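Local atomic coordinates of Exo-1,5-alpha-L-arabinofuranobiosidase (Gibberella zeae, PDB entry 2YDT), a protein that probably hydrolyses alpha-1,5-linked L-arabinan from the chain end, releasing arabinobiose, and binds an iminosugar inhibitor in its active-site pocket. Residues E156-T161 against P213-L218; I224-Y229 against P276-T281; S114-T119 against E144-P149; L120-A125 against W133-H138. One frame throughout, in Å; residues are numbered along the deposited sequence. Where two conformers were deposited one is given.

Overall arrangement
The chain folds as a six-bladed beta-propeller, and the four contacts lie in four consecutive blades, from strand 87-92 to strand 313-315. From the N terminus, contact 3 comes first: it closes the loop between 114-119 and 144-149, joining two loops next to the sugar pocket. Contact 4 is nested inside it and pairs the last two strands, 119-126 and 134-142, of one blade. The next two contacts follow in series, with no crossing. Contact 1 sets strand 154-162 beside strand 209-217, the first strands of successive blades. Contact 2 then packs strand 223-230 against strand 277-281 of the next blade. Contacts 1 and 2 touch through backbone pairing of 209-217 with 223-230, whereas contacts 1 and 4 meet at Pro157 and Ile121.

Contact 1: residues E156-T161 against P213-L218; sequences EPFLMT and PTVAKL. With EDG (1,4-dideoxy-1,4-imino-L-arabinitol), chain B; SO4 (sulfate ion), chain G; SO4 (sulfate ion), chain H.
Phe158 lays one face of its ring on the backbone of the facing strand: Thr214 CA stands 3.9 Å from the ring centroid and 9° off the normal, a CH-pi contact. With CG anti to the backbone N (chi1 -174°), the ring reaches across the gap, where Thr214 CG2 comes within 3.7 Å of Phe158 CD1 and, under the same face, the CE2 end of the ring lies over Val215 N. Met160 meets the same valine about at a right angle, its SD 3.6 Å from Val215 CG1. The two segments are the first strands of successive blades of the beta-propeller, nearly parallel (16°) with axes 6.9 Å apart, and no direct hydrogen bond joins them. A water spans the gap instead, donating to Glu156 O at 2.8 Å and to Pro213 O at 2.7 Å. Past this water the carboxylate of Glu156 enters the inhibitor pocket, where OE1 accepts a bond from O2' of the iminosugar at 2.6 Å and is also hydrogen-bonded to Ser171 OG of strand 165-172. On the far side of strand 209-217, Thr214 OG1 bonds to the backbone N of Val278, which ties this blade to the following one. Tyr277, the neighbour of Val278 on strand 277-281, also touches Phe158.

Contact 2: residues I224-Y229 against P276-T281; sequences IYVYEY and PYVVWT
At the interface between two neighbouring propeller blades, Val226 of strand 223-230 wedges its two methyls between Pro276 and Val278. Val226 CG2 sits 3.7 Å from Val278 CB, while CG1 turns the other way along the strand to Pro276 CB, 3.8 Å off. Val278 places CG2 anti to its backbone N (chi1 69° to CG1), from where it reaches the CG2 methyl of Ile224 at 4.0 Å. The side chains meet through carbon atoms alone, without a hydrogen bond between the segments. Here the second strand of one propeller blade lies against the first strand of the next. Ile290 and Val292 of strand 289-293 back Val278, and Tyr247 and Leu249 of strand 245-250 flank Ile224. At the other end the Pro276 ring presses on the main chain, its CG 3.6 Å from Tyr227 C, and its CD reaches Glu228 CB at 3.8 Å. Glu228 has CG placed between its backbone N and carbonyl carbon (chi1 68°), and the chain then runs on extended toward the pocket, where it touches the bound iminosugar. Its OE1 accepts from the backbone N of Ser275, just before the proline.

Contact 3: residues S114-T119 against E144-P149; sequences SDLSET and EALPNP. With SO4 (sulfate ion), chain E.
Leu116 takes left-handed backbone angles (phi 64°, psi 21°), and its carbonyl is turned toward Ala145, itself the centre of an inverse gamma turn. Ala145 N meets Leu116 O at 2.8 Å in a bond that is nearly straight (166° at the hydrogen), the only hydrogen bond made directly between the segments. The same oxygen also receives the CA-H of Glu144, with Glu144 CA 3.4 Å from Leu116 O, and the CG of that glutamate lies against it as well. On the apolar side Ala145 CB is held between two side chains: Thr119 CG2 presses on it at 3.5 Å, closer than usual van der Waals contact, and Leu116 CB lies 4.2 Å away. Leu116 CD1 then leans toward the tip of Leu146. The turn carrying Leu116 is fixed by an Asx turn, in which Ser117 N donates to Asp115 OD1 at 3.0 Å, from above the carboxylate plane. Two waters lie between Asp115 O and the extended Glu144, one 2.7 Å from Asp115 O and the other 2.7 Å from Glu144 OE1. A sulfate, probably from the crystallisation liquor, accepts from Glu144 N. Thr119 OG1 is engaged with Gly143 O and Val154 N. The first loop links strands 105-111 and 119-126 of one blade, with Leu116 also touching Arg85 of strand 84-85; the second leads from that blade's outermost strand, 134-142, to strand 154-162 of the next, and brings Pro147 against both the bound arabinofuranose and the iminosugar.

Contact 4: residues L120-A125 against W133-H138; sequences LIEVYA and WEFVSH
Val123 O is gripped by two successive amides of the facing strand, Val136 N at 2.9 Å and, weakly, Ser137 N at 3.3 Å: a classic beta bulge that shifts the antiparallel register by one residue. Val123 N returns a bond to Ser137 O at 2.9 Å, and beyond the bulge Ala125 and Glu134 form a hydrogen-bonded pair in which each N donates to the other's O at 2.8 Å. Glu122 and His138, a non-hydrogen-bonded pair, are joined through their side chains instead. The glutamate is bent at chi2 (-76°), which brings its carboxylate back beside the imidazole and nearly coplanar with it (15°). His138 ND1 donates to the syn lone pair of Glu122 OE1 over a short 2.5 Å, consistent with a charged pair, and Glu122 OE2 is also bonded to Asn80. Next along this face Phe135 points its ring edge at the face of Tyr124, a T-shaped pair with centroids 5.5 Å apart and planes at 63°, while its CA sits over the same tyrosine ring. On the other face Ala125 CB meets Val136 CG2 at 3.4 Å, tighter than usual. The hairpin forms the third and fourth strands of its blade. Strand 105-111 pairs with 119-126 on the inner side; Ile121 and Val123 pack on Tyr170 and Leu168 of strand 165-172 in the next blade, whereas Tyr124 OH bonds to Thr78 N in the stretch between strands 70-75 and 84-85.

Contact 1: residues E156-T161 against P213-L218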
# COMPACT_ATOMS: atom_id res chain seq x y z
N GLU A 156 6.68 4.96 1.90
CA GLU A 156 5.45 4.12 1.89
C GLU A 156 4.16 4.80 2.33
O GLU A 156 3.49 4.33 3.28
CB GLU A 156 5.69 2.82 2.71
CG GLU A 156 6.77 1.92 2.07
CD GLU A 156 7.68 1.12 3.02
OE1 GLU A 156 7.59 1.26 4.25
OE2 GLU A 156 8.49 0.33 2.47
N PRO A 157 3.76 5.87 1.62
CA PRO A 157 2.50 6.54 1.98
C PRO A 157 1.24 5.70 1.79
O PRO A 157 1.11 4.95 0.82
CB PRO A 157 2.45 7.76 1.05
CG PRO A 157 3.26 7.30 -0.17
CD PRO A 157 4.39 6.47 0.42
N PHE A 158 0.28 5.92 2.67
CA PHE A 158 -1.06 5.34 2.55
C PHE A 158 -2.08 6.42 2.97
O PHE A 158 -1.94 7.04 4.02
CB PHE A 158 -1.24 4.07 3.41
CG PHE A 158 -2.56 3.38 3.17
CD1 PHE A 158 -2.70 2.48 2.16
CD2 PHE A 158 -3.68 3.67 3.96
CE1 PHE A 158 -3.90 1.89 1.90
CE2 PHE A 158 -4.89 3.10 3.72
CZ PHE A 158 -5.02 2.20 2.68
N LEU A 159 -3.09 6.63 2.13
CA LEU A 159 -4.09 7.71 2.34
C LEU A 159 -5.45 7.18 2.74
O LEU A 159 -5.95 6.22 2.18
CB LEU A 159 -4.25 8.53 1.05
CG LEU A 159 -3.05 9.40 0.67
CD1 LEU A 159 -3.12 9.74 -0.86
CD2 LEU A 159 -2.96 10.66 1.50
N MET A 160 -6.09 7.88 3.69
CA MET A 160 -7.45 7.54 4.10
C MET A 160 -8.13 8.77 4.74
O MET A 160 -7.52 9.49 5.53
CB MET A 160 -7.42 6.41 5.13
CG MET A 160 -8.80 5.84 5.45
SD MET A 160 -8.79 4.64 6.81
CE MET A 160 -8.55 5.73 8.18
N THR A 161 -9.40 8.98 4.42
CA THR A 161 -10.19 10.04 5.03
C THR A 161 -10.73 9.60 6.38
O THR A 161 -11.09 8.42 6.56
CB THR A 161 -11.32 10.47 4.09
OG1 THR A 161 -10.77 11.11 2.92
CG2 THR A 161 -12.29 11.48 4.76
N PRO A 213 2.43 0.63 6.38
CA PRO A 213 1.08 0.72 6.98
C PRO A 213 -0.04 0.73 5.93
O PRO A 213 0.05 1.48 4.94
CB PRO A 213 1.12 2.03 7.75
CG PRO A 213 2.01 2.89 6.87
CD PRO A 213 3.11 1.93 6.37
N THR A 214 -1.10 -0.06 6.16
CA THR A 214 -2.34 0.09 5.40
C THR A 214 -3.50 -0.02 6.39
O THR A 214 -3.32 -0.52 7.51
CB THR A 214 -2.50 -0.91 4.25
OG1 THR A 214 -2.60 -2.25 4.75
CG2 THR A 214 -1.30 -0.81 3.27
N VAL A 215 -4.65 0.51 5.99
CA VAL A 215 -5.78 0.70 6.90
C VAL A 215 -7.09 0.41 6.21
O VAL A 215 -7.27 0.70 5.02
CB VAL A 215 -5.78 2.17 7.47
CG1 VAL A 215 -6.75 2.31 8.68
CG2 VAL A 215 -4.34 2.62 7.83
N ALA A 216 -8.03 -0.18 6.94
CA ALA A 216 -9.35 -0.39 6.41
C ALA A 216 -10.42 -0.08 7.48
O ALA A 216 -10.19 -0.29 8.66
CB ALA A 216 -9.52 -1.82 5.91
N LYS A 217 -11.56 0.41 7.03
CA LYS A 217 -12.69 0.72 7.92
C LYS A 217 -13.63 -0.49 8.02
O LYS A 217 -14.03 -1.04 7.00
CB LYS A 217 -13.48 1.91 7.39
CG LYS A 217 -14.57 2.44 8.39
CD LYS A 217 -15.26 3.68 7.85
CE LYS A 217 -16.30 4.23 8.86
NZ LYS A 217 -17.04 5.41 8.26
N LEU A 218 -14.04 -0.80 9.25
CA LEU A 218 -14.89 -1.91 9.60
C LEU A 218 -16.31 -1.37 9.93
O LEU A 218 -16.49 -0.19 10.18
CB LEU A 218 -14.32 -2.61 10.83
CG LEU A 218 -12.87 -3.06 10.71
CD1 LEU A 218 -12.40 -3.80 11.97
CD2 LEU A 218 -12.69 -3.88 9.44
O2' EDG B . 8.97 -0.19 5.96
C2' EDG B . 10.25 -0.74 5.53
C1' EDG B . 10.00 -1.91 4.59
N4' EDG B . 10.48 -1.47 3.28
C3' EDG B . 11.11 0.26 4.75
O3' EDG B . 12.25 0.75 5.48
C4' EDG B . 11.57 -0.53 3.51
C5' EDG B . 11.91 0.29 2.30
O5' EDG B . 12.57 -0.56 1.38
S SO4 G . -15.53 8.90 7.56
O1 SO4 G . -14.64 9.53 6.59
O2 SO4 G . -15.21 9.36 8.90
O3 SO4 G . -16.92 9.26 7.26
O4 SO4 G . -15.35 7.45 7.43
S SO4 H . -11.69 6.10 2.21
O1 SO4 H . -10.88 7.07 2.90
O2 SO4 H . -10.87 4.90 1.88
O3 SO4 H . -12.83 5.75 3.04
O4 SO4 H . -12.24 6.65 0.98
O HOH W 1 1.96 1.99 3.07

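Contact 2: residues I224-Y229 against P276-T281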
# COMPACT_ATOMS: atom_id res chain seq x y z
N ILE A 224 -9.04 -1.08 11.17
CA ILE A 224 -7.91 -2.00 11.34
C ILE A 224 -6.68 -1.42 10.64
O ILE A 224 -6.74 -1.05 9.48
CB ILE A 224 -8.25 -3.42 10.85
CG1 ILE A 224 -7.11 -4.39 11.19
CG2 ILE A 224 -8.65 -3.43 9.33
CD1 ILE A 224 -7.41 -5.88 10.85
N TYR A 225 -5.59 -1.38 11.41
CA TYR A 225 -4.28 -0.88 10.99
C TYR A 225 -3.36 -2.07 10.89
O TYR A 225 -3.11 -2.73 11.91
CB TYR A 225 -3.80 0.07 12.06
CG TYR A 225 -2.44 0.74 11.86
CD1 TYR A 225 -2.34 1.83 11.02
CD2 TYR A 225 -1.32 0.31 12.51
CE1 TYR A 225 -1.11 2.49 10.83
CE2 TYR A 225 -0.08 0.95 12.36
CZ TYR A 225 -0.00 2.04 11.51
OH TYR A 225 1.22 2.66 11.35
N VAL A 226 -2.76 -2.29 9.71
CA VAL A 226 -1.94 -3.45 9.45
C VAL A 226 -0.54 -3.03 9.05
O VAL A 226 -0.36 -2.00 8.36
CB VAL A 226 -2.62 -4.33 8.35
CG1 VAL A 226 -1.75 -5.54 7.99
CG2 VAL A 226 -4.03 -4.81 8.87
N TYR A 227 0.45 -3.80 9.48
CA TYR A 227 1.84 -3.50 9.23
C TYR A 227 2.71 -4.71 9.34
O TYR A 227 2.28 -5.71 9.91
CB TYR A 227 2.39 -2.40 10.16
CG TYR A 227 2.25 -2.65 11.64
CD1 TYR A 227 3.33 -3.08 12.41
CD2 TYR A 227 1.05 -2.47 12.28
CE1 TYR A 227 3.18 -3.32 13.80
CE2 TYR A 227 0.91 -2.72 13.64
CZ TYR A 227 1.98 -3.10 14.39
OH TYR A 227 1.83 -3.32 15.75
N GLU A 228 3.92 -4.62 8.80
CA GLU A 228 4.95 -5.66 9.10
C GLU A 228 5.74 -5.21 10.32
O GLU A 228 6.23 -4.08 10.40
CB GLU A 228 5.83 -5.95 7.88
CG GLU A 228 6.78 -4.82 7.48
CD GLU A 228 7.82 -5.22 6.39
OE1 GLU A 228 7.61 -6.28 5.74
OE2 GLU A 228 8.81 -4.49 6.19
N TYR A 229 5.87 -6.10 11.30
CA TYR A 229 6.58 -5.82 12.52
C TYR A 229 8.01 -6.37 12.45
O TYR A 229 8.31 -7.47 12.92
CB TYR A 229 5.76 -6.35 13.71
CG TYR A 229 6.35 -6.17 15.10
CD1 TYR A 229 7.58 -5.53 15.34
CD2 TYR A 229 5.68 -6.71 16.18
CE1 TYR A 229 8.10 -5.44 16.63
CE2 TYR A 229 6.19 -6.62 17.45
CZ TYR A 229 7.39 -6.00 17.67
OH TYR A 229 7.89 -6.00 18.97
N PRO A 276 2.45 -6.25 4.05
CA PRO A 276 1.05 -6.61 3.98
C PRO A 276 0.16 -5.54 3.37
O PRO A 276 0.55 -4.39 3.21
CB PRO A 276 0.68 -6.85 5.45
CG PRO A 276 1.59 -5.96 6.21
CD PRO A 276 2.88 -5.98 5.43
N TYR A 277 -1.05 -5.94 3.03
CA TYR A 277 -2.04 -5.02 2.49
C TYR A 277 -3.41 -5.48 2.95
O TYR A 277 -3.74 -6.66 2.76
CB TYR A 277 -1.98 -4.97 0.93
CG TYR A 277 -2.64 -3.73 0.33
CD1 TYR A 277 -1.89 -2.63 -0.04
CD2 TYR A 277 -4.03 -3.64 0.23
CE1 TYR A 277 -2.50 -1.51 -0.51
CE2 TYR A 277 -4.65 -2.50 -0.21
CZ TYR A 277 -3.85 -1.43 -0.60
OH TYR A 277 -4.42 -0.27 -1.08
N VAL A 278 -4.22 -4.56 3.49
CA VAL A 278 -5.56 -4.89 4.00
C VAL A 278 -6.67 -4.16 3.26
O VAL A 278 -6.51 -2.99 2.90
CB VAL A 278 -5.70 -4.61 5.53
CG1 VAL A 278 -5.66 -3.15 5.90
CG2 VAL A 278 -7.00 -5.21 6.09
N VAL A 279 -7.80 -4.85 3.06
CA VAL A 279 -9.06 -4.20 2.66
C VAL A 279 -10.17 -4.81 3.49
O VAL A 279 -9.98 -5.86 4.13
CB VAL A 279 -9.40 -4.35 1.16
CG1 VAL A 279 -8.36 -3.62 0.33
CG2 VAL A 279 -9.49 -5.83 0.74
N TRP A 280 -11.34 -4.17 3.44
CA TRP A 280 -12.57 -4.74 3.99
C TRP A 280 -13.63 -4.66 2.90
O TRP A 280 -13.77 -3.64 2.20
CB TRP A 280 -13.03 -4.00 5.25
CG TRP A 280 -14.39 -4.48 5.77
CD1 TRP A 280 -14.60 -5.53 6.59
CD2 TRP A 280 -15.68 -3.97 5.43
NE1 TRP A 280 -15.96 -5.68 6.83
CE2 TRP A 280 -16.64 -4.75 6.11
CE3 TRP A 280 -16.11 -2.93 4.62
CZ2 TRP A 280 -18.02 -4.49 6.03
CZ3 TRP A 280 -17.50 -2.69 4.51
CH2 TRP A 280 -18.42 -3.47 5.22
N THR A 281 -14.42 -5.73 2.83
CA THR A 281 -15.58 -5.77 1.95
C THR A 281 -16.84 -6.12 2.77
O THR A 281 -16.72 -6.90 3.71
CB THR A 281 -15.40 -6.83 0.82
OG1 THR A 281 -16.66 -6.99 0.16
CG2 THR A 281 -14.89 -8.17 1.33

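Contact 3: residues S114-T119 against E144-P149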
# COMPACT_ATOMS: atom_id res chain seq x y z
N SER A 114 18.44 9.94 -8.18
CA SER A 114 18.99 8.66 -8.64
C SER A 114 20.00 8.07 -7.68
O SER A 114 20.11 6.85 -7.57
CB SER A 114 19.66 8.81 -10.01
OG SER A 114 18.75 9.20 -11.03
N ASP A 115 20.78 8.93 -7.03
CA ASP A 115 21.77 8.47 -6.08
C ASP A 115 21.23 8.04 -4.71
O ASP A 115 22.00 7.64 -3.81
CB ASP A 115 22.86 9.52 -5.98
CG ASP A 115 22.47 10.73 -5.19
OD1 ASP A 115 21.35 10.87 -4.69
OD2 ASP A 115 23.34 11.64 -5.06
N LEU A 116 19.89 8.11 -4.57
CA LEU A 116 19.15 7.69 -3.38
C LEU A 116 19.45 8.49 -2.13
O LEU A 116 19.17 8.03 -1.02
CB LEU A 116 19.37 6.19 -3.09
CG LEU A 116 19.06 5.22 -4.21
CD1 LEU A 116 19.17 3.76 -3.69
CD2 LEU A 116 17.68 5.48 -4.82
N SER A 117 19.98 9.71 -2.29
CA SER A 117 20.48 10.49 -1.13
C SER A 117 19.41 11.13 -0.23
O SER A 117 19.69 11.49 0.95
CB SER A 117 21.45 11.54 -1.66
OG SER A 117 20.87 12.48 -2.52
N GLU A 118 18.19 11.31 -0.76
CA GLU A 118 17.08 11.90 -0.01
C GLU A 118 15.76 11.21 -0.37
O GLU A 118 15.69 10.52 -1.40
CB GLU A 118 16.95 13.40 -0.29
CG GLU A 118 18.22 14.19 0.03
CD GLU A 118 18.04 15.68 -0.15
OE1 GLU A 118 17.26 16.28 0.60
OE2 GLU A 118 18.68 16.24 -1.06
N THR A 119 14.77 11.39 0.50
CA THR A 119 13.41 10.89 0.30
C THR A 119 12.41 12.01 0.53
O THR A 119 12.58 12.81 1.43
CB THR A 119 13.11 9.69 1.22
OG1 THR A 119 13.60 9.98 2.54
CG2 THR A 119 13.81 8.41 0.74
N GLU A 144 18.55 9.32 3.35
CA GLU A 144 18.97 8.42 2.32
C GLU A 144 18.07 7.19 2.25
O GLU A 144 17.77 6.55 3.26
CB GLU A 144 20.41 7.96 2.65
CG GLU A 144 20.96 6.98 1.66
CD GLU A 144 22.43 6.66 1.86
OE1 GLU A 144 23.03 6.21 0.86
OE2 GLU A 144 22.96 6.86 2.96
N ALA A 145 17.67 6.84 1.03
CA ALA A 145 16.68 5.79 0.77
C ALA A 145 17.25 4.38 0.80
O ALA A 145 17.09 3.64 -0.16
CB ALA A 145 15.99 6.07 -0.62
N LEU A 146 17.83 4.00 1.94
CA LEU A 146 18.20 2.62 2.22
C LEU A 146 17.64 2.25 3.57
O LEU A 146 17.64 3.08 4.48
CB LEU A 146 19.73 2.44 2.24
CG LEU A 146 20.47 2.73 0.96
CD1 LEU A 146 22.00 2.67 1.27
CD2 LEU A 146 20.08 1.76 -0.10
N PRO A 147 17.10 1.02 3.72
CA PRO A 147 16.40 0.64 4.98
C PRO A 147 17.36 0.17 6.07
O PRO A 147 17.27 -0.98 6.54
CB PRO A 147 15.48 -0.51 4.53
CG PRO A 147 16.29 -1.15 3.44
CD PRO A 147 16.92 -0.01 2.68
N ASN A 148 18.31 1.03 6.41
CA ASN A 148 19.41 0.73 7.32
C ASN A 148 19.27 1.55 8.59
O ASN A 148 18.93 2.73 8.54
CB ASN A 148 20.74 1.10 6.65
CG ASN A 148 21.07 0.22 5.43
OD1 ASN A 148 20.46 -0.82 5.20
ND2 ASN A 148 22.11 0.62 4.70
N PRO A 149 19.55 0.94 9.76
CA PRO A 149 19.42 1.67 11.01
C PRO A 149 20.35 2.88 11.04
O PRO A 149 21.52 2.77 10.62
CB PRO A 149 19.80 0.64 12.09
CG PRO A 149 20.50 -0.43 11.40
CD PRO A 149 19.97 -0.46 9.97
S SO4 E . 20.75 10.40 6.39
O1 SO4 E . 20.79 11.36 5.29
O2 SO4 E . 20.27 11.06 7.59
O3 SO4 E . 19.92 9.27 6.01
O4 SO4 E . 22.13 9.94 6.70
O HOH W 2 23.31 8.21 -1.54
O HOH W 3 22.55 5.30 -1.61

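Contact 4: residues L120-A125 against W133-H138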
# COMPACT_ATOMS: atom_id res chain seq x y z
N LEU A 120 11.39 12.09 -0.31
CA LEU A 120 10.42 13.14 -0.21
C LEU A 120 9.03 12.65 -0.65
O LEU A 120 8.77 12.46 -1.85
CB LEU A 120 10.89 14.34 -1.04
CG LEU A 120 10.04 15.61 -1.11
CD1 LEU A 120 9.55 16.10 0.27
CD2 LEU A 120 10.83 16.70 -1.87
N ILE A 121 8.15 12.45 0.34
CA ILE A 121 6.80 12.04 0.08
C ILE A 121 6.03 13.27 -0.45
O ILE A 121 5.93 14.30 0.22
CB ILE A 121 6.11 11.39 1.32
CG1 ILE A 121 6.79 10.04 1.64
CG2 ILE A 121 4.63 11.21 1.05
CD1 ILE A 121 6.38 9.42 3.00
N GLU A 122 5.41 13.09 -1.63
CA GLU A 122 4.69 14.11 -2.40
C GLU A 122 3.25 13.70 -2.55
O GLU A 122 2.93 12.52 -2.49
CB GLU A 122 5.25 14.20 -3.83
CG GLU A 122 6.77 14.37 -3.96
CD GLU A 122 7.21 15.77 -3.63
OE1 GLU A 122 6.79 16.26 -2.56
OE2 GLU A 122 7.98 16.37 -4.41
N VAL A 123 2.38 14.68 -2.76
CA VAL A 123 1.03 14.42 -3.28
C VAL A 123 0.85 15.14 -4.61
O VAL A 123 1.09 16.34 -4.69
CB VAL A 123 -0.11 14.82 -2.29
CG1 VAL A 123 -1.51 14.66 -2.89
CG2 VAL A 123 0.02 14.01 -1.02
N TYR A 124 0.40 14.39 -5.62
CA TYR A 124 -0.02 14.88 -6.94
C TYR A 124 -1.52 14.58 -7.08
O TYR A 124 -2.06 13.64 -6.47
CB TYR A 124 0.77 14.17 -8.08
CG TYR A 124 2.14 14.77 -8.27
CD1 TYR A 124 3.16 14.52 -7.37
CD2 TYR A 124 2.41 15.65 -9.33
CE1 TYR A 124 4.43 15.13 -7.51
CE2 TYR A 124 3.62 16.23 -9.48
CZ TYR A 124 4.64 15.99 -8.60
OH TYR A 124 5.87 16.63 -8.76
N ALA A 125 -2.20 15.37 -7.90
CA ALA A 125 -3.65 15.23 -8.07
C ALA A 125 -4.05 15.31 -9.52
O ALA A 125 -3.40 16.00 -10.30
CB ALA A 125 -4.40 16.32 -7.30
N TRP A 133 -2.00 15.45 -14.43
CA TRP A 133 -1.57 15.56 -13.04
C TRP A 133 -1.00 16.90 -12.71
O TRP A 133 -0.32 17.53 -13.56
CB TRP A 133 -0.51 14.48 -12.71
CG TRP A 133 -1.05 13.11 -12.95
CD1 TRP A 133 -0.97 12.37 -14.12
CD2 TRP A 133 -1.85 12.32 -12.04
NE1 TRP A 133 -1.67 11.21 -13.98
CE2 TRP A 133 -2.23 11.14 -12.73
CE3 TRP A 133 -2.26 12.49 -10.72
CZ2 TRP A 133 -3.00 10.14 -12.12
CZ3 TRP A 133 -3.04 11.52 -10.13
CH2 TRP A 133 -3.39 10.35 -10.83
N GLU A 134 -1.23 17.34 -11.47
CA GLU A 134 -0.67 18.59 -10.91
C GLU A 134 -0.03 18.28 -9.55
O GLU A 134 -0.61 17.54 -8.75
CB GLU A 134 -1.75 19.69 -10.75
CG GLU A 134 -2.60 19.63 -9.44
CD GLU A 134 -3.58 20.81 -9.20
OE1 GLU A 134 -3.31 21.66 -8.28
OE2 GLU A 134 -4.60 20.83 -9.89
N PHE A 135 1.15 18.84 -9.31
CA PHE A 135 1.77 18.83 -7.98
C PHE A 135 0.88 19.55 -6.99
O PHE A 135 0.39 20.67 -7.27
CB PHE A 135 3.13 19.51 -8.02
CG PHE A 135 3.74 19.71 -6.68
CD1 PHE A 135 4.18 18.61 -5.97
CD2 PHE A 135 3.91 20.97 -6.12
CE1 PHE A 135 4.74 18.76 -4.72
CE2 PHE A 135 4.48 21.13 -4.85
CZ PHE A 135 4.91 20.03 -4.17
N VAL A 136 0.63 18.93 -5.83
CA VAL A 136 -0.21 19.55 -4.81
C VAL A 136 0.64 20.08 -3.67
O VAL A 136 0.64 21.30 -3.40
CB VAL A 136 -1.30 18.60 -4.28
CG1 VAL A 136 -2.14 19.31 -3.19
CG2 VAL A 136 -2.19 18.13 -5.47
N SER A 137 1.38 19.19 -3.01
CA SER A 137 2.21 19.57 -1.89
C SER A 137 3.30 18.56 -1.55
O SER A 137 3.17 17.37 -1.87
CB SER A 137 1.35 19.83 -0.63
OG SER A 137 0.64 18.66 -0.22
N HIS A 138 4.35 19.07 -0.90
CA HIS A 138 5.33 18.25 -0.20
C HIS A 138 4.81 17.87 1.18
O HIS A 138 4.24 18.70 1.91
CB HIS A 138 6.62 19.06 -0.01
CG HIS A 138 7.24 19.51 -1.29
ND1 HIS A 138 7.62 18.63 -2.29
CD2 HIS A 138 7.62 20.75 -1.71
CE1 HIS A 138 8.21 19.31 -3.26
NE2 HIS A 138 8.22 20.60 -2.94